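Side-chain contacts in 2-methyl-aconitate isomerase (Shewanella oneidensis, PDB 5K87), which catalyses the cis-trans isomerization of 2-methyl-aconitate in the 2-methylcitrate cycle, a route of propionate degradation: residues V161-D166 and A386-E391; T17-G22 and G26-L31; V77-S82 and A114-F119. The protein carries 1 engineered substitution. One frame throughout, in Å; residues are numbered along the deposited sequence.

Contact 1 of 3, residues V161-D166 and A386-E391; sequences VQETGD and ARVLME
Glu163 reaches from a loop to the backbone of the strand that carries Arg387 and Val388, just before that strand turns a corner through a classic beta bulge at Leu389 and Met390, both of which face Tyr18. The CA atoms of Glu163 and Arg387 lie 5.6 Å apart, yet the link is made almost wholly by one carboxylate. From CB, which points toward the strand, CG leaves anti to the carbonyl carbon (chi1 -59°), and the chain then runs extended, so that CB and CG act as a spacer carrying the charged end across. CD stops 4.0 Å from Val388 N. Beyond it OE2 accepts the Val388 N-H over 2.8 Å in a bond that is practically straight, 176° at the hydrogen, and the donor meets the oxygen nearly along its C-O axis. OE2 also touches carbon, lying 3.5 Å from Arg387 CA. The other oxygen, OE1, forms a salt bridge with Arg395 of the second subunit, so the two arms of the carboxylate join a strand of one chain to a side chain of the next, which should limit rotation of the group.

Arg387 contributes backbone and CB here, while its end leads away to the dimer interface, where NH1 bonds Gln11 and NH2 pairs with Asp64, both of the second subunit. Leu389 CD2 lies 3.2 Å above one face of its guanidinium, toward the rim. Within the loop, Gln162 NE2 donates to Thr164 O, a bond that spans Glu163. Val388 CG2, anti to its own carbonyl carbon, flanks the hydrogen bond and rests 3.5 Å from Glu163 OE2.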
ATOM      1  N   VAL A 161     -23.173   5.723  13.248  1.00 14.94           N
ATOM      2  CA  VAL A 161     -22.465   4.460  13.353  1.00 14.57           C
ATOM      3  C   VAL A 161     -21.500   4.495  14.537  1.00 13.48           C
ATOM      4  O   VAL A 161     -20.756   5.470  14.724  1.00 13.65           O
ATOM      5  CB  VAL A 161     -21.713   4.136  12.047  1.00 12.79           C
ATOM      6  CG1 VAL A 161     -20.815   2.919  12.234  1.00 13.27           C
ATOM      7  CG2 VAL A 161     -22.703   3.924  10.898  1.00 14.28           C
ATOM      8  N   GLN A 162     -21.533   3.440  15.341  1.00 13.20           N
ATOM      9  CA  GLN A 162     -20.543   3.234  16.368  1.00 12.89           C
ATOM     10  C   GLN A 162     -19.382   2.482  15.715  1.00 13.85           C
ATOM     11  O   GLN A 162     -19.490   1.289  15.442  1.00 13.96           O
ATOM     12  CB  GLN A 162     -21.149   2.423  17.517  1.00 13.99           C
ATOM     13  CG  GLN A 162     -20.148   1.997  18.579  1.00 14.74           C
ATOM     14  CD  GLN A 162     -19.666   3.164  19.428  1.00 14.92           C
ATOM     15  OE1 GLN A 162     -20.472   3.946  19.940  1.00 17.29           O
ATOM     16  NE2 GLN A 162     -18.354   3.295  19.568  1.00 14.43           N
ATOM     17  N   GLU A 163     -18.290   3.186  15.435  1.00 12.50           N
ATOM     18  CA  GLU A 163     -17.149   2.599  14.734  1.00 13.28           C
ATOM     19  C   GLU A 163     -16.174   1.940  15.691  1.00 13.03           C
ATOM     20  O   GLU A 163     -15.641   0.866  15.422  1.00 13.46           O
ATOM     21  CB  GLU A 163     -16.385   3.686  13.976  1.00 13.53           C
ATOM     22  CG  GLU A 163     -17.169   4.447  12.951  1.00 13.47           C
ATOM     23  CD  GLU A 163     -16.245   5.327  12.134  1.00 12.79           C
ATOM     24  OE1 GLU A 163     -15.803   6.397  12.632  1.00 13.05           O
ATOM     25  OE2 GLU A 163     -15.903   4.921  10.993  1.00 13.43           O
ATOM     26  N   THR A 164     -15.922   2.612  16.812  1.00 13.21           N
ATOM     27  CA  THR A 164     -14.879   2.206  17.739  1.00 13.70           C
ATOM     28  C   THR A 164     -15.395   1.159  18.721  1.00 14.17           C
ATOM     29  O   THR A 164     -16.599   1.053  18.947  1.00 14.19           O
ATOM     30  CB  THR A 164     -14.359   3.420  18.525  1.00 13.85           C
ATOM     31  OG1 THR A 164     -15.465   4.057  19.178  1.00 15.66           O
ATOM     32  CG2 THR A 164     -13.692   4.433  17.583  1.00 14.97           C
ATOM     33  N   GLY A 165     -14.482   0.387  19.296  1.00 14.05           N
ATOM     34  CA  GLY A 165     -14.880  -0.699  20.172  1.00 14.72           C
ATOM     35  C   GLY A 165     -13.698  -1.571  20.538  1.00 16.35           C
ATOM     36  O   GLY A 165     -12.554  -1.219  20.263  1.00 16.59           O
ATOM     37  N   ASP A 166     -13.971  -2.718  21.151  1.00 15.77           N
ATOM     38  CA  ASP A 166     -12.904  -3.579  21.641  1.00 17.14           C
ATOM     39  C   ASP A 166     -12.834  -4.933  20.939  1.00 15.97           C
ATOM     40  O   ASP A 166     -12.153  -5.845  21.414  1.00 18.05           O
ATOM     41  CB  ASP A 166     -12.996  -3.765  23.166  1.00 18.31           C
ATOM     42  CG  ASP A 166     -14.312  -4.376  23.616  1.00 21.69           C
ATOM     43  OD1 ASP A 166     -15.099  -4.862  22.780  1.00 21.46           O
ATOM     44  OD2 ASP A 166     -14.559  -4.385  24.845  1.00 29.45           O
ATOM     45  N   ALA A 386     -15.335  -2.357  10.903  1.00 11.79           N
ATOM     46  CA  ALA A 386     -15.051  -1.378   9.863  1.00 11.91           C
ATOM     47  C   ALA A 386     -14.803  -0.019  10.457  1.00 10.91           C
ATOM     48  O   ALA A 386     -15.286   0.292  11.544  1.00 11.97           O
ATOM     49  CB  ALA A 386     -16.216  -1.289   8.900  1.00 11.46           C
ATOM     50  N   ARG A 387     -14.077   0.817   9.729  1.00 10.90           N
ATOM     51  CA  ARG A 387     -13.932   2.206  10.129  1.00 11.98           C
ATOM     52  C   ARG A 387     -13.547   3.077   8.952  1.00 11.18           C
ATOM     53  O   ARG A 387     -12.861   2.636   8.018  1.00 11.62           O
ATOM     54  CB  ARG A 387     -12.934   2.367  11.282  1.00 16.78           C
ATOM     55  CG  ARG A 387     -11.572   1.786  11.011  1.00 18.34           C
ATOM     56  CD  ARG A 387     -10.590   1.975  12.178  1.00 21.94           C
ATOM     57  NE  ARG A 387     -10.151   3.360  12.270  1.00 20.51           N
ATOM     58  CZ  ARG A 387      -8.971   3.847  11.880  1.00 14.18           C
ATOM     59  NH1 ARG A 387      -8.774   5.137  12.013  1.00 15.75           N
ATOM     60  NH2 ARG A 387      -8.001   3.088  11.388  1.00 17.04           N
ATOM     61  N   VAL A 388     -13.980   4.323   9.012  1.00 10.79           N
ATOM     62  CA  VAL A 388     -13.536   5.327   8.083  1.00 11.91           C
ATOM     63  C   VAL A 388     -12.094   5.721   8.376  1.00 11.01           C
ATOM     64  O   VAL A 388     -11.731   6.027   9.529  1.00 11.99           O
ATOM     65  CB  VAL A 388     -14.433   6.557   8.183  1.00 11.78           C
ATOM     66  CG1 VAL A 388     -13.872   7.704   7.340  1.00 12.68           C
ATOM     67  CG2 VAL A 388     -15.844   6.205   7.762  1.00 12.86           C
ATOM     68  N   LEU A 389     -11.278   5.717   7.318  1.00 10.18           N
ATOM     69  CA  LEU A 389      -9.895   6.176   7.377  1.00 10.14           C
ATOM     70  C   LEU A 389      -9.760   7.629   6.919  1.00 10.58           C
ATOM     71  O   LEU A 389      -9.054   8.425   7.539  1.00 11.45           O
ATOM     72  CB  LEU A 389      -9.014   5.271   6.505  1.00 10.78           C
ATOM     73  CG  LEU A 389      -9.108   3.776   6.815  1.00 11.42           C
ATOM     74  CD1 LEU A 389      -8.253   2.970   5.842  1.00 13.64           C
ATOM     75  CD2 LEU A 389      -8.702   3.486   8.244  1.00 14.84           C
ATOM     76  N   MET A 390     -10.426   7.968   5.826  1.00 10.18           N
ATOM     77  CA  MET A 390     -10.398   9.328   5.302  1.00 10.74           C
ATOM     78  C   MET A 390     -11.696   9.573   4.557  1.00 10.97           C
ATOM     79  O   MET A 390     -12.227   8.669   3.910  1.00 11.61           O
ATOM     80  CB  MET A 390      -9.205   9.555   4.370  1.00 11.15           C
ATOM     81  CG  MET A 390      -8.993  11.026   3.988  1.00 11.96           C
ATOM     82  SD  MET A 390      -7.414  11.306   3.172  1.00 12.96           S
ATOM     83  CE  MET A 390      -7.394  13.092   3.179  1.00 13.67           C
ATOM     84  N   GLU A 391     -12.220  10.789   4.652  1.00 12.11           N
ATOM     85  CA  GLU A 391     -13.470  11.146   3.994  0.58 12.90           C
ATOM     86  C   GLU A 391     -13.285  12.511   3.338  1.00 12.76           C
ATOM     87  O   GLU A 391     -12.592  13.385   3.878  1.00 16.52           O
ATOM     88  CB  GLU A 391     -14.610  11.173   5.020  0.58 14.81           C
ATOM     89  CG  GLU A 391     -16.022  11.372   4.468  0.58 18.15           C
ATOM     90  CD  GLU A 391     -17.078  11.430   5.571  0.58 23.17           C
ATOM     91  OE1 GLU A 391     -18.172  10.849   5.389  0.58 26.19           O
ATOM     92  OE2 GLU A 391     -16.818  12.058   6.619  0.58 18.46           O
TER

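Contact 2 of 3, residues T17-G22 and G26-L31; sequences TYMRGG and GVFFRL
Thr17, Tyr18 and Met19 pair with Phe28, Val27 and Gly26 in a beta hairpin whose two short strand segments run antiparallel at 132° with their axes 4.7 Å apart at the closest. Thr17 with Phe28 and Met19 with Gly26 are hydrogen-bonded pairs, each closed by two N-H to O bonds; Tyr18 with Val27 is the non-hydrogen-bonded pair between them. Tyr18 CA adds a C-H to O contact with Gly26 O.

On the face bearing Met19 and Phe28, a Met-aromatic contact dominates. Met19 SD sits 4.0 Å from the centroid of the Phe28 ring and only 6° off its normal, squarely over one face. With CG anti to the carbonyl carbon (chi1 -56°), the methionine chain crosses the phenylalanine at about a right angle, and CB closes the packing 3.7 Å from Phe28 CE1. Thr17 O lies at the edge of the same ring, 3.7 Å from CD1. Gly26, directly across from Met19 and two residues before Phe28 on the same strand, places no side chain on this face. On the other face, Tyr18 CD1 meets Val27 CG2 obliquely at 4.0 Å.

The hairpin is sandwiched between further elements. Ala115 of helix 113-122 packs on both Met19 and Phe28, and Phe119 of that helix on Thr17, whereas Val27 turns to Ile53 of helix 43-53. Tyr18 is bonded through its backbone to Leu389 and Met390 of strand 374-391, and Val27 to Glu75, an engineered residue, at the start of strand 75-81.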
ATOM      1  N   THR A  17     -15.285   8.063   0.315  1.00 10.25           N
ATOM      2  CA  THR A  17     -14.826   7.707   1.646  1.00 11.26           C
ATOM      3  C   THR A  17     -13.893   6.511   1.525  1.00  9.61           C
ATOM      4  O   THR A  17     -14.238   5.508   0.886  1.00 11.88           O
ATOM      5  CB  THR A  17     -16.004   7.337   2.550  1.00 11.97           C
ATOM      6  OG1 THR A  17     -16.951   8.411   2.560  1.00 12.83           O
ATOM      7  CG2 THR A  17     -15.527   7.098   3.962  1.00 12.40           C
ATOM      8  N   TYR A  18     -12.730   6.601   2.149  1.00 10.51           N
ATOM      9  CA  TYR A  18     -11.758   5.530   2.162  1.00 10.53           C
ATOM     10  C   TYR A  18     -11.911   4.806   3.497  1.00 10.02           C
ATOM     11  O   TYR A  18     -11.822   5.441   4.567  1.00 10.31           O
ATOM     12  CB  TYR A  18     -10.380   6.161   2.009  1.00 10.68           C
ATOM     13  CG  TYR A  18      -9.192   5.239   1.945  1.00 10.83           C
ATOM     14  CD1 TYR A  18      -9.112   4.208   1.011  1.00 12.74           C
ATOM     15  CD2 TYR A  18      -8.116   5.447   2.787  1.00 13.72           C
ATOM     16  CE1 TYR A  18      -7.970   3.412   0.945  1.00 14.47           C
ATOM     17  CE2 TYR A  18      -6.992   4.661   2.725  1.00 16.49           C
ATOM     18  CZ  TYR A  18      -6.929   3.649   1.806  1.00 15.29           C
ATOM     19  OH  TYR A  18      -5.783   2.890   1.776  1.00 21.18           O
ATOM     20  N   MET A  19     -12.195   3.502   3.439  1.00  9.74           N
ATOM     21  CA  MET A  19     -12.551   2.739   4.636  1.00 10.43           C
ATOM     22  C   MET A  19     -11.771   1.452   4.726  1.00 10.05           C
ATOM     23  O   MET A  19     -11.423   0.852   3.697  1.00 11.47           O
ATOM     24  CB  MET A  19     -14.038   2.369   4.648  1.00 11.22           C
ATOM     25  CG  MET A  19     -14.968   3.547   4.519  1.00 11.49           C
ATOM     26  SD  MET A  19     -16.700   3.091   4.715  1.00 12.36           S
ATOM     27  CE  MET A  19     -16.754   2.536   6.420  1.00 13.57           C
ATOM     28  N   ARG A  20     -11.510   1.011   5.954  1.00 10.48           N
ATOM     29  CA  ARG A  20     -11.188  -0.386   6.196  1.00 10.79           C
ATOM     30  C   ARG A  20     -12.471  -1.163   6.471  1.00 10.92           C
ATOM     31  O   ARG A  20     -13.313  -0.721   7.267  1.00 11.39           O
ATOM     32  CB  ARG A  20     -10.243  -0.549   7.388  1.00 11.02           C
ATOM     33  CG  ARG A  20      -9.967  -2.012   7.696  1.00 11.64           C
ATOM     34  CD  ARG A  20      -9.174  -2.250   8.989  1.00 11.53           C
ATOM     35  NE  ARG A  20      -9.890  -1.819  10.193  1.00 10.83           N
ATOM     36  CZ  ARG A  20     -10.925  -2.457  10.729  1.00 11.67           C
ATOM     37  NH1 ARG A  20     -11.397  -3.569  10.181  1.00 12.59           N
ATOM     38  NH2 ARG A  20     -11.499  -1.967  11.826  1.00 12.71           N
ATOM     39  N   GLY A  21     -12.640  -2.301   5.801  1.00 10.03           N
ATOM     40  CA  GLY A  21     -13.667  -3.267   6.155  1.00 11.49           C
ATOM     41  C   GLY A  21     -12.984  -4.605   6.333  1.00 11.48           C
ATOM     42  O   GLY A  21     -12.308  -5.068   5.418  1.00 11.81           O
ATOM     43  N   GLY A  22     -13.124  -5.218   7.506  1.00 10.99           N
ATOM     44  CA  GLY A  22     -12.396  -6.443   7.780  1.00 11.72           C
ATOM     45  C   GLY A  22     -10.908  -6.228   7.554  1.00 11.26           C
ATOM     46  O   GLY A  22     -10.336  -5.233   8.016  1.00 11.67           O
ATOM     47  N   GLY A  26     -10.814  -0.048   0.922  1.00 10.33           N
ATOM     48  CA  GLY A  26     -11.384   0.312  -0.356  1.00 12.09           C
ATOM     49  C   GLY A  26     -11.886   1.737  -0.389  1.00 10.10           C
ATOM     50  O   GLY A  26     -12.066   2.381   0.651  1.00 10.56           O
ATOM     51  N   VAL A  27     -12.105   2.230  -1.600  1.00 10.39           N
ATOM     52  CA  VAL A  27     -12.675   3.547  -1.824  1.00  9.89           C
ATOM     53  C   VAL A  27     -14.154   3.379  -2.148  1.00 10.86           C
ATOM     54  O   VAL A  27     -14.525   2.644  -3.079  1.00 11.58           O
ATOM     55  CB  VAL A  27     -11.957   4.299  -2.968  1.00 10.41           C
ATOM     56  CG1 VAL A  27     -12.526   5.699  -3.091  1.00 12.49           C
ATOM     57  CG2 VAL A  27     -10.451   4.338  -2.737  1.00 14.40           C
ATOM     58  N   PHE A  28     -14.989   4.057  -1.363  1.00 10.08           N
ATOM     59  CA  PHE A  28     -16.445   3.943  -1.411  1.00 10.16           C
ATOM     60  C   PHE A  28     -17.080   5.192  -1.993  1.00 10.31           C
ATOM     61  O   PHE A  28     -16.706   6.314  -1.626  1.00 11.29           O
ATOM     62  CB  PHE A  28     -16.990   3.780   0.009  1.00 10.75           C
ATOM     63  CG  PHE A  28     -16.722   2.431   0.610  1.00  9.75           C
ATOM     64  CD1 PHE A  28     -15.433   2.045   0.920  1.00 11.23           C
ATOM     65  CD2 PHE A  28     -17.761   1.549   0.870  1.00 11.71           C
ATOM     66  CE1 PHE A  28     -15.175   0.793   1.458  1.00 11.66           C
ATOM     67  CE2 PHE A  28     -17.512   0.292   1.425  1.00 12.63           C
ATOM     68  CZ  PHE A  28     -16.220  -0.078   1.707  1.00 11.84           C
ATOM     69  N   PHE A  29     -18.052   5.000  -2.878  1.00 10.41           N
ATOM     70  CA  PHE A  29     -18.788   6.086  -3.509  1.00 11.52           C
ATOM     71  C   PHE A  29     -20.282   5.848  -3.402  1.00 10.53           C
ATOM     72  O   PHE A  29     -20.760   4.715  -3.589  1.00 11.71           O
ATOM     73  CB  PHE A  29     -18.491   6.143  -5.010  1.00 11.74           C
ATOM     74  CG  PHE A  29     -17.038   6.290  -5.361  1.00 11.02           C
ATOM     75  CD1 PHE A  29     -16.475   7.541  -5.540  1.00 12.60           C
ATOM     76  CD2 PHE A  29     -16.246   5.169  -5.548  1.00 12.98           C
ATOM     77  CE1 PHE A  29     -15.139   7.667  -5.886  1.00 14.13           C
ATOM     78  CE2 PHE A  29     -14.911   5.294  -5.890  1.00 13.85           C
ATOM     79  CZ  PHE A  29     -14.363   6.544  -6.061  1.00 14.34           C
ATOM     80  N   ARG A  30     -21.030   6.919  -3.160  1.00 11.39           N
ATOM     81  CA  ARG A  30     -22.460   6.916  -3.434  1.00 12.41           C
ATOM     82  C   ARG A  30     -22.621   7.103  -4.921  1.00 12.38           C
ATOM     83  O   ARG A  30     -21.951   7.955  -5.515  1.00 13.88           O
ATOM     84  CB  ARG A  30     -23.143   8.119  -2.797  1.00 15.59           C
ATOM     85  CG  ARG A  30     -23.395   8.087  -1.318  1.00 19.87           C
ATOM     86  CD  ARG A  30     -24.488   9.113  -0.948  1.00 20.97           C
ATOM     87  NE  ARG A  30     -24.178  10.437  -1.483  1.00 20.73           N
ATOM     88  CZ  ARG A  30     -24.901  11.533  -1.274  1.00 24.36           C
ATOM     89  NH1 ARG A  30     -25.997  11.479  -0.528  1.00 30.84           N
ATOM     90  NH2 ARG A  30     -24.519  12.685  -1.812  1.00 21.72           N
ATOM     91  N   LEU A  31     -23.522   6.339  -5.521  0.59 12.75           N
ATOM     92  CA  LEU A  31     -23.771   6.429  -6.952  0.59 14.87           C
ATOM     93  C   LEU A  31     -24.011   7.867  -7.410  0.59 13.66           C
ATOM     94  O   LEU A  31     -23.427   8.320  -8.393  0.59 14.52           O
ATOM     95  CB  LEU A  31     -24.965   5.551  -7.317  0.59 14.30           C
ATOM     96  CG  LEU A  31     -25.417   5.590  -8.775  0.59 15.18           C
ATOM     97  CD1 LEU A  31     -24.339   5.019  -9.686  0.59 17.37           C
ATOM     98  CD2 LEU A  31     -26.711   4.814  -8.936  0.59 17.71           C
TER

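Contact 3 of 3, residues V77-S82 and A114-F119; sequences VILSHS and AAVGAF
Leu79 and Val77 point from one side of their strand onto the helix that carries Val116 and Phe119, the strand and helix axes lying 10.0 Å apart at 43°. The side chains meet through apolar atoms alone, and no hydrogen bond crosses the gap.

Contacts between aliphatic branches come first. Leu79 CD2 packs on Val116 CG1 at 3.8 Å; CD1 touches that methyl too but comes closest to Phe119. Val77 CG1 reaches Val116 CG2 at 4.1 Å. Val116 CG1 faces Leu79, while CG2 lies between Val77 CG1 and Leu79 CD2.

The aromatic contact belongs to Leu79 CD1, which approaches Phe119 CD1 obliquely to 3.4 Å, a close fit. Phe119 has CG anti to its backbone nitrogen (chi1 -179°), which swings the ring off the helix to meet this methyl. With an alanine in place of Leu79, both methyls would be lost, which would probably open a gap beside Phe119 CD1 and Val116 CG1 and let the ring shift.

Leu79 CD1 also packs 3.8 Å from Val116 O, without bonding to it.

Tyr91 of strand 89-96 and Phe28 of strand 24-30 extend this apolar layer around Val116. A central helix enclosed by curved strands is the plan of the diaminopimelate epimerase-like fold, to whose clan PrpF belongs, and the side chain of Val77 lies about 6 Å from that of Cys109, the inferred proton donor or acceptor.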
ATOM      1  N   VAL A  77     -15.999   0.444  -4.307  1.00 10.32           N
ATOM      2  CA  VAL A  77     -17.366   0.087  -3.957  1.00 10.12           C
ATOM      3  C   VAL A  77     -18.292   1.222  -4.371  1.00 10.15           C
ATOM      4  O   VAL A  77     -18.002   2.397  -4.112  1.00 11.09           O
ATOM      5  CB  VAL A  77     -17.496  -0.132  -2.433  1.00 11.15           C
ATOM      6  CG1 VAL A  77     -18.948  -0.318  -2.024  1.00 12.46           C
ATOM      7  CG2 VAL A  77     -16.649  -1.316  -1.978  1.00 12.13           C
ATOM      8  N   ILE A  78     -19.395   0.875  -5.032  1.00 10.15           N
ATOM      9  CA  ILE A  78     -20.431   1.848  -5.363  1.00 11.30           C
ATOM     10  C   ILE A  78     -21.738   1.411  -4.718  1.00 10.39           C
ATOM     11  O   ILE A  78     -22.198   0.285  -4.934  1.00 11.64           O
ATOM     12  CB  ILE A  78     -20.617   1.981  -6.886  1.00 11.11           C
ATOM     13  CG1 ILE A  78     -19.334   2.510  -7.530  1.00 12.98           C
ATOM     14  CG2 ILE A  78     -21.799   2.901  -7.216  1.00 12.56           C
ATOM     15  CD1 ILE A  78     -19.330   2.416  -9.042  1.00 15.08           C
ATOM     16  N   LEU A  79     -22.314   2.302  -3.919  1.00 10.95           N
ATOM     17  CA  LEU A  79     -23.551   2.015  -3.205  1.00 11.36           C
ATOM     18  C   LEU A  79     -24.659   2.948  -3.655  1.00 11.75           C
ATOM     19  O   LEU A  79     -24.402   4.108  -3.993  1.00 12.76           O
ATOM     20  CB  LEU A  79     -23.338   2.174  -1.700  1.00 12.37           C
ATOM     21  CG  LEU A  79     -22.206   1.309  -1.130  1.00 13.26           C
ATOM     22  CD1 LEU A  79     -22.060   1.447   0.375  1.00 18.86           C
ATOM     23  CD2 LEU A  79     -22.409  -0.152  -1.488  1.00 13.64           C
ATOM     24  N   SER A  80     -25.892   2.451  -3.628  1.00 12.10           N
ATOM     25  CA  SER A  80     -27.054   3.225  -4.037  1.00 13.06           C
ATOM     26  C   SER A  80     -28.280   2.711  -3.300  1.00 13.31           C
ATOM     27  O   SER A  80     -28.258   1.626  -2.715  1.00 13.75           O
ATOM     28  CB  SER A  80     -27.271   3.069  -5.535  1.00 15.11           C
ATOM     29  OG  SER A  80     -27.367   1.700  -5.881  1.00 19.11           O
ATOM     30  N   HIS A  81     -29.353   3.496  -3.331  1.00 15.67           N
ATOM     31  CA  HIS A  81     -30.655   3.039  -2.840  1.00 16.96           C
ATOM     32  C   HIS A  81     -31.085   1.807  -3.601  1.00 17.87           C
ATOM     33  O   HIS A  81     -30.904   1.718  -4.814  1.00 20.53           O
ATOM     34  CB  HIS A  81     -31.730   4.102  -3.074  1.00 20.92           C
ATOM     35  CG  HIS A  81     -31.540   5.351  -2.282  0.91 21.50           C
ATOM     36  ND1 HIS A  81     -31.778   5.418  -0.923  0.87 22.27           N
ATOM     37  CD2 HIS A  81     -31.159   6.595  -2.655  0.95 22.36           C
ATOM     38  CE1 HIS A  81     -31.536   6.642  -0.497  1.00 21.31           C
ATOM     39  NE2 HIS A  81     -31.161   7.379  -1.528  0.76 21.81           N
ATOM     40  N   SER A  82     -31.683   0.859  -2.894  1.00 17.25           N
ATOM     41  CA  SER A  82     -32.156  -0.358  -3.540  1.00 16.78           C
ATOM     42  C   SER A  82     -33.590  -0.238  -4.038  1.00 17.03           C
ATOM     43  O   SER A  82     -34.421   0.424  -3.416  1.00 19.82           O
ATOM     44  CB  SER A  82     -32.061  -1.541  -2.588  1.00 16.66           C
ATOM     45  OG  SER A  82     -32.349  -2.744  -3.278  1.00 15.94           O
ATOM     46  N   ALA A 114     -19.030  -5.190   6.026  1.00 12.18           N
ATOM     47  CA  ALA A 114     -19.282  -4.395   7.233  1.00 12.85           C
ATOM     48  C   ALA A 114     -19.185  -2.891   6.947  1.00 11.95           C
ATOM     49  O   ALA A 114     -19.958  -2.086   7.470  1.00 12.75           O
ATOM     50  CB  ALA A 114     -18.305  -4.780   8.336  1.00 14.15           C
ATOM     51  N   ALA A 115     -18.206  -2.512   6.126  1.00 11.11           N
ATOM     52  CA  ALA A 115     -18.045  -1.120   5.734  1.00 11.33           C
ATOM     53  C   ALA A 115     -19.194  -0.650   4.846  1.00 11.09           C
ATOM     54  O   ALA A 115     -19.597   0.512   4.932  1.00 11.82           O
ATOM     55  CB  ALA A 115     -16.699  -0.901   5.062  1.00 12.05           C
ATOM     56  N   VAL A 116     -19.737  -1.535   4.014  1.00 11.05           N
ATOM     57  CA  VAL A 116     -20.912  -1.207   3.219  1.00 11.86           C
ATOM     58  C   VAL A 116     -22.081  -0.817   4.119  1.00 10.89           C
ATOM     59  O   VAL A 116     -22.754   0.182   3.882  1.00 11.76           O
ATOM     60  CB  VAL A 116     -21.304  -2.393   2.308  1.00 10.63           C
ATOM     61  CG1 VAL A 116     -22.703  -2.213   1.747  1.00 12.08           C
ATOM     62  CG2 VAL A 116     -20.276  -2.556   1.196  1.00 12.42           C
ATOM     63  N   GLY A 117     -22.310  -1.609   5.164  1.00 11.03           N
ATOM     64  CA  GLY A 117     -23.396  -1.317   6.085  1.00 12.74           C
ATOM     65  C   GLY A 117     -23.221   0.033   6.747  1.00 11.36           C
ATOM     66  O   GLY A 117     -24.154   0.835   6.798  1.00 12.73           O
ATOM     67  N   ALA A 118     -22.019   0.280   7.255  1.00 11.01           N
ATOM     68  CA  ALA A 118     -21.709   1.551   7.896  1.00 12.44           C
ATOM     69  C   ALA A 118     -21.843   2.728   6.934  1.00 12.43           C
ATOM     70  O   ALA A 118     -22.417   3.768   7.285  1.00 13.19           O
ATOM     71  CB  ALA A 118     -20.321   1.516   8.494  1.00 12.34           C
ATOM     72  N   PHE A 119     -21.301   2.581   5.725  1.00 12.37           N
ATOM     73  CA  PHE A 119     -21.341   3.657   4.744  1.00 12.34           C
ATOM     74  C   PHE A 119     -22.785   4.009   4.405  1.00 12.78           C
ATOM     75  O   PHE A 119     -23.150   5.185   4.318  1.00 14.07           O
ATOM     76  CB  PHE A 119     -20.569   3.275   3.477  1.00 12.53           C
ATOM     77  CG  PHE A 119     -20.547   4.365   2.424  1.00 13.85           C
ATOM     78  CD1 PHE A 119     -21.642   4.574   1.587  1.00 17.59           C
ATOM     79  CD2 PHE A 119     -19.447   5.182   2.279  1.00 13.93           C
ATOM     80  CE1 PHE A 119     -21.621   5.578   0.616  1.00 15.61           C
ATOM     81  CE2 PHE A 119     -19.421   6.181   1.306  1.00 13.98           C
ATOM     82  CZ  PHE A 119     -20.498   6.366   0.475  1.00 14.86           C
TER

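Overall arrangement
From the N terminus, contact 2 comes first and closes the short loop of the hairpin 12-21/24-30. Contact 3 follows, closing a medium-range loop that brings helix 113-122 onto strand 75-81. Contact 1 spans the longest separation, joining a loop after strand 160-161 to strand 374-391 near the C terminus. The three are in series, so none nests in or crosses another, but in space they adjoin. Strand 24-30 pairs with 75-81, linking contacts 2 and 3, and strand 12-21 pairs with 374-391, linking contacts 2 and 1. Helix 113-122, one half of contact 3, also packs on residues of contacts 1 and 2. Contacts 1 and 2 also face the second subunit, whereas contact 3 lies within the chain.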